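Local coordinates for protein homoserine dehydrogenase (Staphylococcus aureus M1064, PDB 4PG7) that probably catalyses the reversible NAD(P)-dependent interconversion of aspartate semialdehyde and homoserine in the aspartic acid pathway, at residues K173-F184 against V297-I307; I185-F196 against I248-N257. All blocks are in the same frame, centred on the assembly; numbering follows the deposited sequence.

Contact 1: residues K173-F184 against V297-I307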
loop_
_atom_site.group_PDB
_atom_site.type_symbol
_atom_site.label_atom_id
_atom_site.label_comp_id
_atom_site.label_asym_id
_atom_site.label_seq_id
_atom_site.Cartn_x
_atom_site.Cartn_y
_atom_site.Cartn_z
ATOM N N LYS A 173 -12.791 -8.943 -2.485
ATOM C CA LYS A 173 -12.540 -8.560 -3.870
ATOM C C LYS A 173 -11.214 -7.813 -3.966
ATOM O O LYS A 173 -10.853 -7.066 -3.068
ATOM C CB LYS A 173 -13.697 -7.703 -4.408
ATOM C CG LYS A 173 -13.512 -7.152 -5.825
ATOM C CD LYS A 173 -14.768 -6.424 -6.284
ATOM C CE LYS A 173 -14.584 -5.798 -7.655
ATOM N NZ LYS A 173 -15.706 -4.891 -8.027
ATOM N N PHE A 174 -10.481 -8.043 -5.045
ATOM C CA PHE A 174 -9.371 -7.166 -5.396
ATOM C C PHE A 174 -9.436 -6.807 -6.853
ATOM O O PHE A 174 -9.927 -7.581 -7.670
ATOM C CB PHE A 174 -8.015 -7.803 -5.063
ATOM C CG PHE A 174 -7.663 -8.993 -5.916
ATOM C CD1 PHE A 174 -7.068 -8.822 -7.169
ATOM C CD2 PHE A 174 -7.880 -10.272 -5.469
ATOM C CE1 PHE A 174 -6.734 -9.903 -7.962
ATOM C CE2 PHE A 174 -7.540 -11.365 -6.258
ATOM C CZ PHE A 174 -6.982 -11.186 -7.505
ATOM N N MET A 175 -8.929 -5.623 -7.168
ATOM C CA MET A 175 -8.759 -5.173 -8.544
ATOM C C MET A 175 -7.369 -4.592 -8.650
ATOM O O MET A 175 -6.963 -3.802 -7.793
ATOM C CB MET A 175 -9.752 -4.069 -8.891
ATOM C CG MET A 175 -11.189 -4.489 -8.858
ATOM S SD MET A 175 -12.217 -3.163 -9.479
ATOM C CE MET A 175 -12.153 -1.976 -8.165
ATOM N N GLY A 176 -6.657 -4.934 -9.711
ATOM C CA GLY A 176 -5.317 -4.476 -9.847
ATOM C C GLY A 176 -4.887 -4.109 -11.231
ATOM O O GLY A 176 -5.395 -4.649 -12.227
ATOM N N ILE A 177 -3.942 -3.172 -11.285
ATOM C CA ILE A 177 -3.184 -2.894 -12.487
ATOM C C ILE A 177 -1.886 -3.653 -12.276
ATOM O O ILE A 177 -1.125 -3.293 -11.389
ATOM C CB ILE A 177 -2.982 -1.387 -12.674
ATOM C CG1 ILE A 177 -4.345 -0.742 -12.950
ATOM C CG2 ILE A 177 -1.967 -1.113 -13.778
ATOM C CD1 ILE A 177 -4.399 0.770 -12.822
ATOM N N LEU A 178 -1.703 -4.750 -13.029
ATOM C CA LEU A 178 -0.734 -5.770 -12.686
ATOM C C LEU A 178 0.322 -6.004 -13.740
ATOM O O LEU A 178 1.161 -6.896 -13.587
ATOM C CB LEU A 178 -1.418 -7.099 -12.378
ATOM C CG LEU A 178 -2.428 -7.039 -11.232
ATOM C CD1 LEU A 178 -3.098 -8.392 -11.063
ATOM C CD2 LEU A 178 -1.749 -6.632 -9.937
ATOM N N ASN A 179 0.319 -5.189 -14.780
ATOM C CA ASN A 179 1.314 -5.328 -15.814
ATOM C C ASN A 179 1.727 -3.920 -16.218
ATOM O O ASN A 179 0.922 -3.161 -16.742
ATOM C CB ASN A 179 0.724 -6.130 -16.987
ATOM C CG ASN A 179 1.709 -6.292 -18.125
ATOM O OD1 ASN A 179 1.580 -5.666 -19.173
ATOM N ND2 ASN A 179 2.727 -7.106 -17.895
ATOM N N GLY A 180 2.979 -3.576 -15.961
ATOM C CA GLY A 180 3.511 -2.232 -16.237
ATOM C C GLY A 180 3.450 -1.846 -17.706
ATOM O O GLY A 180 3.104 -0.719 -18.051
ATOM N N THR A 181 3.785 -2.789 -18.577
ATOM C CA THR A 181 3.867 -2.498 -20.021
ATOM C C THR A 181 2.514 -2.145 -20.627
ATOM O O THR A 181 2.408 -1.176 -21.391
ATOM C CB THR A 181 4.474 -3.696 -20.774
ATOM O OG1 THR A 181 5.824 -3.885 -20.323
ATOM C CG2 THR A 181 4.459 -3.452 -22.270
ATOM N N SER A 182 1.484 -2.915 -20.283
ATOM C CA SER A 182 0.148 -2.612 -20.786
ATOM C C SER A 182 -0.393 -1.310 -20.253
ATOM O O SER A 182 -1.037 -0.570 -20.963
ATOM C CB SER A 182 -0.853 -3.687 -20.418
ATOM O OG SER A 182 -0.666 -4.841 -21.197
ATOM N N ASN A 183 -0.152 -1.042 -18.974
ATOM C CA ASN A 183 -0.586 0.208 -18.411
ATOM C C ASN A 183 0.136 1.373 -19.050
ATOM O O ASN A 183 -0.480 2.409 -19.331
ATOM C CB ASN A 183 -0.385 0.242 -16.906
ATOM C CG ASN A 183 -1.277 1.260 -16.253
ATOM O OD1 ASN A 183 -2.493 1.285 -16.518
ATOM N ND2 ASN A 183 -0.712 2.106 -15.399
ATOM N N PHE A 184 1.429 1.216 -19.291
ATOM C CA PHE A 184 2.210 2.253 -19.993
ATOM C C PHE A 184 1.591 2.570 -21.349
ATOM O O PHE A 184 1.413 3.733 -21.718
ATOM C CB PHE A 184 3.666 1.826 -20.168
ATOM C CG PHE A 184 4.521 2.868 -20.861
ATOM C CD1 PHE A 184 5.215 3.819 -20.133
ATOM C CD2 PHE A 184 4.597 2.915 -22.242
ATOM C CE1 PHE A 184 5.987 4.814 -20.779
ATOM C CE2 PHE A 184 5.352 3.887 -22.894
ATOM C CZ PHE A 184 6.038 4.847 -22.156
ATOM N N VAL A 297 -3.511 5.695 -11.608
ATOM C CA VAL A 297 -2.302 4.898 -11.701
ATOM C C VAL A 297 -1.840 4.811 -13.168
ATOM O O VAL A 297 -2.474 4.141 -13.997
ATOM C CB VAL A 297 -2.548 3.500 -11.126
ATOM C CG1 VAL A 297 -1.312 2.629 -11.243
ATOM C CG2 VAL A 297 -2.970 3.617 -9.663
ATOM N N GLU A 298 -0.754 5.513 -13.473
ATOM C CA GLU A 298 -0.321 5.770 -14.852
ATOM C C GLU A 298 1.021 5.149 -15.161
ATOM O O GLU A 298 1.774 4.746 -14.259
ATOM C CB GLU A 298 -0.221 7.291 -15.114
ATOM C CG GLU A 298 -1.539 8.053 -15.029
ATOM C CD GLU A 298 -2.650 7.493 -15.931
ATOM O OE1 GLU A 298 -2.403 7.070 -17.083
ATOM O OE2 GLU A 298 -3.805 7.465 -15.483
ATOM N N ASP A 299 1.295 5.052 -16.454
ATOM C CA ASP A 299 2.573 4.594 -16.971
ATOM C C ASP A 299 2.882 3.187 -16.499
ATOM O O ASP A 299 1.979 2.365 -16.431
ATOM C CB ASP A 299 3.655 5.623 -16.625
ATOM C CG ASP A 299 3.287 7.003 -17.128
ATOM O OD1 ASP A 299 2.654 7.106 -18.210
ATOM O OD2 ASP A 299 3.603 7.996 -16.453
ATOM N N GLU A 300 4.114 2.920 -16.105
ATOM C CA GLU A 300 4.513 1.579 -15.703
ATOM C C GLU A 300 4.188 1.240 -14.248
ATOM O O GLU A 300 4.529 0.166 -13.778
ATOM C CB GLU A 300 6.003 1.348 -15.988
ATOM C CG GLU A 300 7.002 2.022 -15.043
ATOM C CD GLU A 300 7.355 3.451 -15.411
ATOM O OE1 GLU A 300 6.564 4.150 -16.103
ATOM O OE2 GLU A 300 8.432 3.903 -14.967
ATOM N N TYR A 301 3.529 2.138 -13.529
ATOM C CA TYR A 301 3.173 1.851 -12.136
ATOM C C TYR A 301 2.075 0.805 -12.065
ATOM O O TYR A 301 1.288 0.664 -12.990
ATOM C CB TYR A 301 2.780 3.119 -11.387
ATOM C CG TYR A 301 3.979 3.891 -10.908
ATOM C CD1 TYR A 301 4.447 3.725 -9.624
ATOM C CD2 TYR A 301 4.665 4.769 -11.744
ATOM C CE1 TYR A 301 5.550 4.410 -9.166
ATOM C CE2 TYR A 301 5.784 5.469 -11.283
ATOM C CZ TYR A 301 6.221 5.274 -9.993
ATOM O OH TYR A 301 7.315 5.942 -9.476
ATOM N N ASN A 302 2.101 0.033 -10.986
ATOM C CA ASN A 302 1.097 -0.958 -10.681
ATOM C C ASN A 302 0.402 -0.594 -9.374
ATOM O O ASN A 302 0.834 0.302 -8.661
ATOM C CB ASN A 302 1.742 -2.349 -10.598
ATOM C CG ASN A 302 2.140 -2.893 -11.976
ATOM O OD1 ASN A 302 1.818 -2.305 -13.023
ATOM N ND2 ASN A 302 2.806 -4.005 -11.983
ATOM N N ALA A 303 -0.707 -1.272 -9.105
ATOM C CA ALA A 303 -1.467 -1.051 -7.896
ATOM C C ALA A 303 -2.412 -2.204 -7.663
ATOM O O ALA A 303 -2.914 -2.806 -8.636
ATOM C CB ALA A 303 -2.244 0.270 -7.964
ATOM N N ILE A 304 -2.620 -2.528 -6.390
ATOM C CA ILE A 304 -3.668 -3.477 -5.982
ATOM C C ILE A 304 -4.608 -2.795 -5.037
ATOM O O ILE A 304 -4.180 -2.302 -3.992
ATOM C CB ILE A 304 -3.191 -4.718 -5.187
ATOM C CG1 ILE A 304 -1.890 -5.223 -5.723
ATOM C CG2 ILE A 304 -4.263 -5.820 -5.230
ATOM C CD1 ILE A 304 -2.026 -5.918 -7.041
ATOM N N TYR A 305 -5.878 -2.827 -5.406
ATOM C CA TYR A 305 -6.945 -2.238 -4.658
ATOM C C TYR A 305 -7.746 -3.369 -4.024
ATOM O O TYR A 305 -8.250 -4.238 -4.733
ATOM C CB TYR A 305 -7.840 -1.462 -5.599
ATOM C CG TYR A 305 -8.788 -0.536 -4.931
ATOM C CD1 TYR A 305 -8.434 0.788 -4.675
ATOM C CD2 TYR A 305 -10.052 -0.960 -4.564
ATOM C CE1 TYR A 305 -9.305 1.660 -4.054
ATOM C CE2 TYR A 305 -10.945 -0.094 -3.954
ATOM C CZ TYR A 305 -10.562 1.210 -3.693
ATOM O OH TYR A 305 -11.461 2.047 -3.076
ATOM N N VAL A 306 -7.911 -3.316 -2.710
ATOM C CA VAL A 306 -8.450 -4.444 -1.952
ATOM C C VAL A 306 -9.683 -3.997 -1.194
ATOM O O VAL A 306 -9.671 -2.946 -0.534
ATOM C CB VAL A 306 -7.388 -4.973 -0.978
ATOM C CG1 VAL A 306 -7.967 -6.015 -0.050
ATOM C CG2 VAL A 306 -6.215 -5.537 -1.753
ATOM N N ILE A 307 -10.751 -4.784 -1.324
ATOM C CA ILE A 307 -12.050 -4.496 -0.716
ATOM C C ILE A 307 -12.379 -5.625 0.253
ATOM O O ILE A 307 -12.114 -6.800 -0.041
ATOM C CB ILE A 307 -13.127 -4.389 -1.800
ATOM C CG1 ILE A 307 -12.834 -3.191 -2.702
ATOM C CG2 ILE A 307 -14.531 -4.271 -1.192
ATOM C CD1 ILE A 307 -13.492 -3.261 -4.054
HETATM O O HOH W 1 2.642 6.357 -20.827
#
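Ile177 closes a ladder of antiparallel backbone bonds between strands 173-177 and 302-307, its N giving to Ala303 O and its O receiving from Ala303 N. Met175 and Tyr305 form the next hydrogen-bonded pair. The tight part lies beyond the ladder. There Ile177 and Val297 pass each other in opposite senses, Ile177 CD1 lying 3.7 Å from Val297 CB. The amide of Asn183, its CG swung anti to the backbone N (chi1 -158°), uses ND2 for two bonds: a nearly straight one to Val297 O (3.0 Å), which it meets from above the carbonyl plane, and a more bent one to Asp299 O (2.9 Å). Val297 just precedes the type II' turn from Glu298 to Tyr301 and Asp299 is its second residue, so the two bonds tie the turn to the helix. Looser is the rim near Phe184, where a water bridges Phe184 O and Asp299 OD1, the latter also salt-bridged to Lys191. At the partly exposed far end Lys173 CD lies 4.1 Å from Ile307 CD1, the ammonium goes on to Glu444, and one of the pair's two backbone bonds is weak. The arrangement is an antiparallel strand pair of the mixed sheet, leading through a two-residue link into a helix N-capped by Asn179.

Contact 2: residues I185-F196 against I248-N257; sequences ILSKMTKEQTTF and ISGVTLTDIN. With LYS (lysine), chain K.
Gln193 and Asn257 meet amide to amide, their planes only 21° apart, in a paired arrangement: Asn257 ND2 gives to Gln193 OE1 (2.8 Å) and Gln193 NE2 to Asn257 OD1 (3.1 Å), each acceptor using a lone pair in its carbonyl plane. Gln193 NE2 also gives to Thr190 O, so three bonds fix the rotation of this amide at the end of its helix. Deeper in, Leu253 points at the same helix end. Its CB lies 4.0 Å from Thr194 O; CG, anti to the backbone N (chi1 -170°), passes Gln193 OE1; CD1 reaches Met189 O at 3.4 Å, and CD2 rests 3.5 Å from Gln193 O. The Ile256 and Met189 side chains cross at about a right angle, CD1 against CB. At the other end the Phe196 ring takes Ser249 CA over the centre of one face, a CH-pi contact 3.8 Å from the centroid, while Ile248 CD1 touches its edge at CE1. Thr252 and Asp255 form a capping box that starts helix 253-262, and Gly250 and Thr252 line the pocket holding the bound lysine. Helices 185-192 and 253-257 cross at -72°, with helix 196-205 against Ile185 and Met189, and strand 264-275 against Ile248 and Ile256.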
loop_
_atom_site.group_PDB
_atom_site.type_symbol
_atom_site.label_atom_id
_atom_site.label_comp_id
_atom_site.label_asym_id
_atom_site.label_seq_id
_atom_site.Cartn_x
_atom_site.Cartn_y
_atom_site.Cartn_z
ATOM N N ILE A 185 1.243 1.522 -22.091
ATOM C CA ILE A 185 0.680 1.700 -23.422
ATOM C C ILE A 185 -0.641 2.440 -23.356
ATOM O O ILE A 185 -0.883 3.382 -24.135
ATOM C CB ILE A 185 0.534 0.330 -24.125
ATOM C CG1 ILE A 185 1.919 -0.195 -24.489
ATOM C CG2 ILE A 185 -0.333 0.436 -25.369
ATOM C CD1 ILE A 185 1.985 -1.671 -24.822
ATOM N N LEU A 186 -1.523 2.022 -22.431
ATOM C CA LEU A 186 -2.819 2.704 -22.301
ATOM C C LEU A 186 -2.664 4.185 -21.895
ATOM O O LEU A 186 -3.402 5.039 -22.374
ATOM C CB LEU A 186 -3.739 1.958 -21.348
ATOM C CG LEU A 186 -4.238 0.589 -21.831
ATOM C CD1 LEU A 186 -5.023 -0.106 -20.739
ATOM C CD2 LEU A 186 -5.084 0.730 -23.064
ATOM N N SER A 187 -1.718 4.472 -21.008
ATOM C CA SER A 187 -1.422 5.855 -20.613
ATOM C C SER A 187 -0.944 6.686 -21.803
ATOM O O SER A 187 -1.358 7.815 -21.984
ATOM C CB SER A 187 -0.373 5.891 -19.500
ATOM O OG SER A 187 -0.902 5.326 -18.310
ATOM N N LYS A 188 -0.073 6.101 -22.613
ATOM C CA LYS A 188 0.437 6.779 -23.803
ATOM C C LYS A 188 -0.684 7.092 -24.796
ATOM O O LYS A 188 -0.781 8.215 -25.290
ATOM C CB LYS A 188 1.494 5.900 -24.456
ATOM C CG LYS A 188 2.181 6.526 -25.660
ATOM C CD LYS A 188 3.152 7.632 -25.280
ATOM C CE LYS A 188 4.402 7.099 -24.597
ATOM N NZ LYS A 188 5.436 8.160 -24.513
ATOM N N MET A 189 -1.529 6.099 -25.075
ATOM C CA MET A 189 -2.656 6.288 -25.974
ATOM C C MET A 189 -3.510 7.418 -25.468
ATOM O O MET A 189 -3.911 8.313 -26.221
ATOM C CB MET A 189 -3.499 5.016 -26.079
ATOM C CG MET A 189 -2.826 3.863 -26.786
ATOM S SD MET A 189 -3.790 2.338 -26.750
ATOM C CE MET A 189 -5.148 2.818 -27.804
ATOM N N THR A 190 -3.772 7.384 -24.170
ATOM C CA THR A 190 -4.659 8.341 -23.551
ATOM C C THR A 190 -4.076 9.766 -23.547
ATOM O O THR A 190 -4.735 10.706 -23.990
ATOM C CB THR A 190 -5.000 7.917 -22.120
ATOM O OG1 THR A 190 -5.577 6.595 -22.131
ATOM C CG2 THR A 190 -5.949 8.935 -21.461
ATOM N N LYS A 191 -2.859 9.918 -23.041
ATOM C CA LYS A 191 -2.271 11.251 -22.865
ATOM C C LYS A 191 -1.804 11.872 -24.176
ATOM O O LYS A 191 -1.957 13.078 -24.371
ATOM C CB LYS A 191 -1.084 11.206 -21.912
ATOM C CG LYS A 191 -1.448 10.859 -20.488
ATOM C CD LYS A 191 -0.200 10.920 -19.620
ATOM C CE LYS A 191 -0.089 9.752 -18.653
ATOM N NZ LYS A 191 1.355 9.469 -18.398
ATOM N N GLU A 192 -1.247 11.055 -25.066
ATOM C CA GLU A 192 -0.682 11.564 -26.313
ATOM C C GLU A 192 -1.567 11.332 -27.549
ATOM O O GLU A 192 -1.236 11.775 -28.641
ATOM C CB GLU A 192 0.723 10.996 -26.500
ATOM C CG GLU A 192 1.685 11.628 -25.491
ATOM C CD GLU A 192 3.080 11.053 -25.531
ATOM O OE1 GLU A 192 3.607 10.827 -26.643
ATOM O OE2 GLU A 192 3.653 10.834 -24.433
ATOM N N GLN A 193 -2.713 10.691 -27.361
ATOM C CA GLN A 193 -3.685 10.486 -28.428
ATOM C C GLN A 193 -3.098 9.731 -29.607
ATOM O O GLN A 193 -3.192 10.150 -30.744
ATOM C CB GLN A 193 -4.315 11.823 -28.857
ATOM C CG GLN A 193 -5.132 12.466 -27.751
ATOM C CD GLN A 193 -6.430 11.715 -27.517
ATOM O OE1 GLN A 193 -7.248 11.610 -28.418
ATOM N NE2 GLN A 193 -6.605 11.158 -26.322
ATOM N N THR A 194 -2.490 8.589 -29.309
ATOM C CA THR A 194 -1.920 7.731 -30.331
ATOM C C THR A 194 -2.746 6.477 -30.448
ATOM O O THR A 194 -3.472 6.115 -29.522
ATOM C CB THR A 194 -0.457 7.363 -29.982
ATOM O OG1 THR A 194 -0.427 6.532 -28.821
ATOM C CG2 THR A 194 0.345 8.596 -29.674
ATOM N N THR A 195 -2.555 5.752 -31.537
ATOM C CA THR A 195 -3.156 4.437 -31.696
ATOM C C THR A 195 -2.423 3.438 -30.847
ATOM O O THR A 195 -1.282 3.691 -30.415
ATOM C CB THR A 195 -3.022 3.920 -33.141
ATOM O OG1 THR A 195 -1.630 3.812 -33.476
ATOM C CG2 THR A 195 -3.724 4.854 -34.117
ATOM N N PHE A 196 -3.050 2.283 -30.641
ATOM C CA PHE A 196 -2.411 1.175 -29.920
ATOM C C PHE A 196 -1.063 0.813 -30.553
ATOM O O PHE A 196 -0.055 0.635 -29.858
ATOM C CB PHE A 196 -3.318 -0.057 -29.861
ATOM C CG PHE A 196 -2.594 -1.290 -29.418
ATOM C CD1 PHE A 196 -2.276 -1.480 -28.075
ATOM C CD2 PHE A 196 -2.157 -2.229 -30.346
ATOM C CE1 PHE A 196 -1.558 -2.588 -27.668
ATOM C CE2 PHE A 196 -1.437 -3.337 -29.939
ATOM C CZ PHE A 196 -1.142 -3.514 -28.601
ATOM N N ILE A 248 -5.057 -5.944 -24.332
ATOM C CA ILE A 248 -5.327 -4.563 -24.717
ATOM C C ILE A 248 -5.180 -4.287 -26.204
ATOM O O ILE A 248 -5.413 -3.163 -26.640
ATOM C CB ILE A 248 -4.428 -3.548 -23.946
ATOM C CG1 ILE A 248 -2.943 -3.776 -24.213
ATOM C CG2 ILE A 248 -4.706 -3.606 -22.450
ATOM C CD1 ILE A 248 -2.112 -2.539 -23.947
ATOM N N SER A 249 -4.837 -5.292 -27.009
ATOM C CA SER A 249 -4.518 -5.015 -28.418
ATOM C C SER A 249 -5.728 -4.541 -29.227
ATOM O O SER A 249 -5.572 -3.885 -30.266
ATOM C CB SER A 249 -3.848 -6.222 -29.090
ATOM O OG SER A 249 -4.780 -7.258 -29.325
ATOM N N GLY A 250 -6.923 -4.825 -28.730
ATOM C CA GLY A 250 -8.166 -4.342 -29.351
ATOM C C GLY A 250 -8.715 -3.016 -28.814
ATOM O O GLY A 250 -9.704 -2.502 -29.326
ATOM N N VAL A 251 -8.063 -2.432 -27.793
ATOM C CA VAL A 251 -8.476 -1.122 -27.289
ATOM C C VAL A 251 -8.058 -0.041 -28.291
ATOM O O VAL A 251 -6.902 0.011 -28.697
ATOM C CB VAL A 251 -7.849 -0.823 -25.898
ATOM C CG1 VAL A 251 -8.225 0.563 -25.406
ATOM C CG2 VAL A 251 -8.296 -1.864 -24.883
ATOM N N THR A 252 -8.976 0.846 -28.659
ATOM C CA THR A 252 -8.677 1.895 -29.610
ATOM C C THR A 252 -8.755 3.258 -28.959
ATOM O O THR A 252 -9.363 3.423 -27.899
ATOM C CB THR A 252 -9.682 1.924 -30.794
ATOM O OG1 THR A 252 -10.994 2.216 -30.295
ATOM C CG2 THR A 252 -9.702 0.578 -31.559
ATOM N N LEU A 253 -8.207 4.251 -29.645
ATOM C CA LEU A 253 -8.277 5.617 -29.196
ATOM C C LEU A 253 -9.723 6.085 -29.090
ATOM O O LEU A 253 -10.075 6.841 -28.178
ATOM C CB LEU A 253 -7.433 6.487 -30.130
ATOM C CG LEU A 253 -7.176 7.914 -29.706
ATOM C CD1 LEU A 253 -6.525 7.966 -28.340
ATOM C CD2 LEU A 253 -6.322 8.599 -30.781
ATOM N N THR A 254 -10.582 5.591 -29.974
ATOM C CA THR A 254 -11.990 5.878 -29.878
ATOM C C THR A 254 -12.572 5.363 -28.554
ATOM O O THR A 254 -13.368 6.053 -27.923
ATOM C CB THR A 254 -12.741 5.297 -31.085
ATOM O OG1 THR A 254 -12.160 5.831 -32.284
ATOM C CG2 THR A 254 -14.187 5.648 -31.043
ATOM N N ASP A 255 -12.191 4.159 -28.134
ATOM C CA ASP A 255 -12.684 3.611 -26.855
ATOM C C ASP A 255 -12.269 4.535 -25.743
ATOM O O ASP A 255 -13.068 4.894 -24.915
ATOM C CB ASP A 255 -12.144 2.215 -26.572
ATOM C CG ASP A 255 -12.653 1.191 -27.548
ATOM O OD1 ASP A 255 -13.877 1.112 -27.748
ATOM O OD2 ASP A 255 -11.827 0.459 -28.123
ATOM N N ILE A 256 -11.002 4.927 -25.759
ATOM C CA ILE A 256 -10.455 5.797 -24.757
ATOM C C ILE A 256 -11.152 7.152 -24.699
ATOM O O ILE A 256 -11.478 7.643 -23.613
ATOM C CB ILE A 256 -8.938 5.967 -24.968
ATOM C CG1 ILE A 256 -8.252 4.697 -24.495
ATOM C CG2 ILE A 256 -8.416 7.174 -24.206
ATOM C CD1 ILE A 256 -6.818 4.586 -24.893
ATOM N N ASN A 257 -11.380 7.766 -25.854
ATOM C CA ASN A 257 -12.006 9.097 -25.898
ATOM C C ASN A 257 -13.507 9.087 -25.571
ATOM O O ASN A 257 -14.020 10.009 -24.918
ATOM C CB ASN A 257 -11.712 9.777 -27.235
ATOM C CG ASN A 257 -10.238 10.146 -27.375
ATOM O OD1 ASN A 257 -9.533 10.256 -26.386
ATOM N ND2 ASN A 257 -9.772 10.318 -28.592
HETATM N N LYS K . -11.090 -2.410 -33.282
HETATM C CA LYS K . -11.426 -3.796 -32.809
HETATM C C LYS K . -12.887 -4.161 -33.052
HETATM O O LYS K . -13.465 -4.987 -32.320
HETATM C CB LYS K . -11.105 -3.941 -31.320
HETATM C CG LYS K . -11.074 -5.376 -30.835
HETATM C CD LYS K . -11.931 -5.592 -29.599
HETATM C CE LYS K . -11.967 -7.064 -29.257
HETATM N NZ LYS K . -12.797 -7.371 -28.062
HETATM O OXT LYS K . -13.502 -3.649 -34.000
#

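Contacts 1 and 2 have centres about 16 Å apart and share helix 180-192, whose first turn belongs to contact 1 and whose remainder belongs to contact 2. Along the chain the order is 173-184, 185-196, 248-257, 297-307, so contact 2 falls wholly between the two halves of contact 1. They touch directly: Asp299 OD1 forms a salt bridge with Lys191 NZ, and Glu298 OE1 probably bonds to Ser187 OG. All four segments belong to the same homoserine dehydrogenase family region. The helix thus joins the mixed sheet, which contact 1 helps build near the chain's centre, to the more peripheral region where lysine binds.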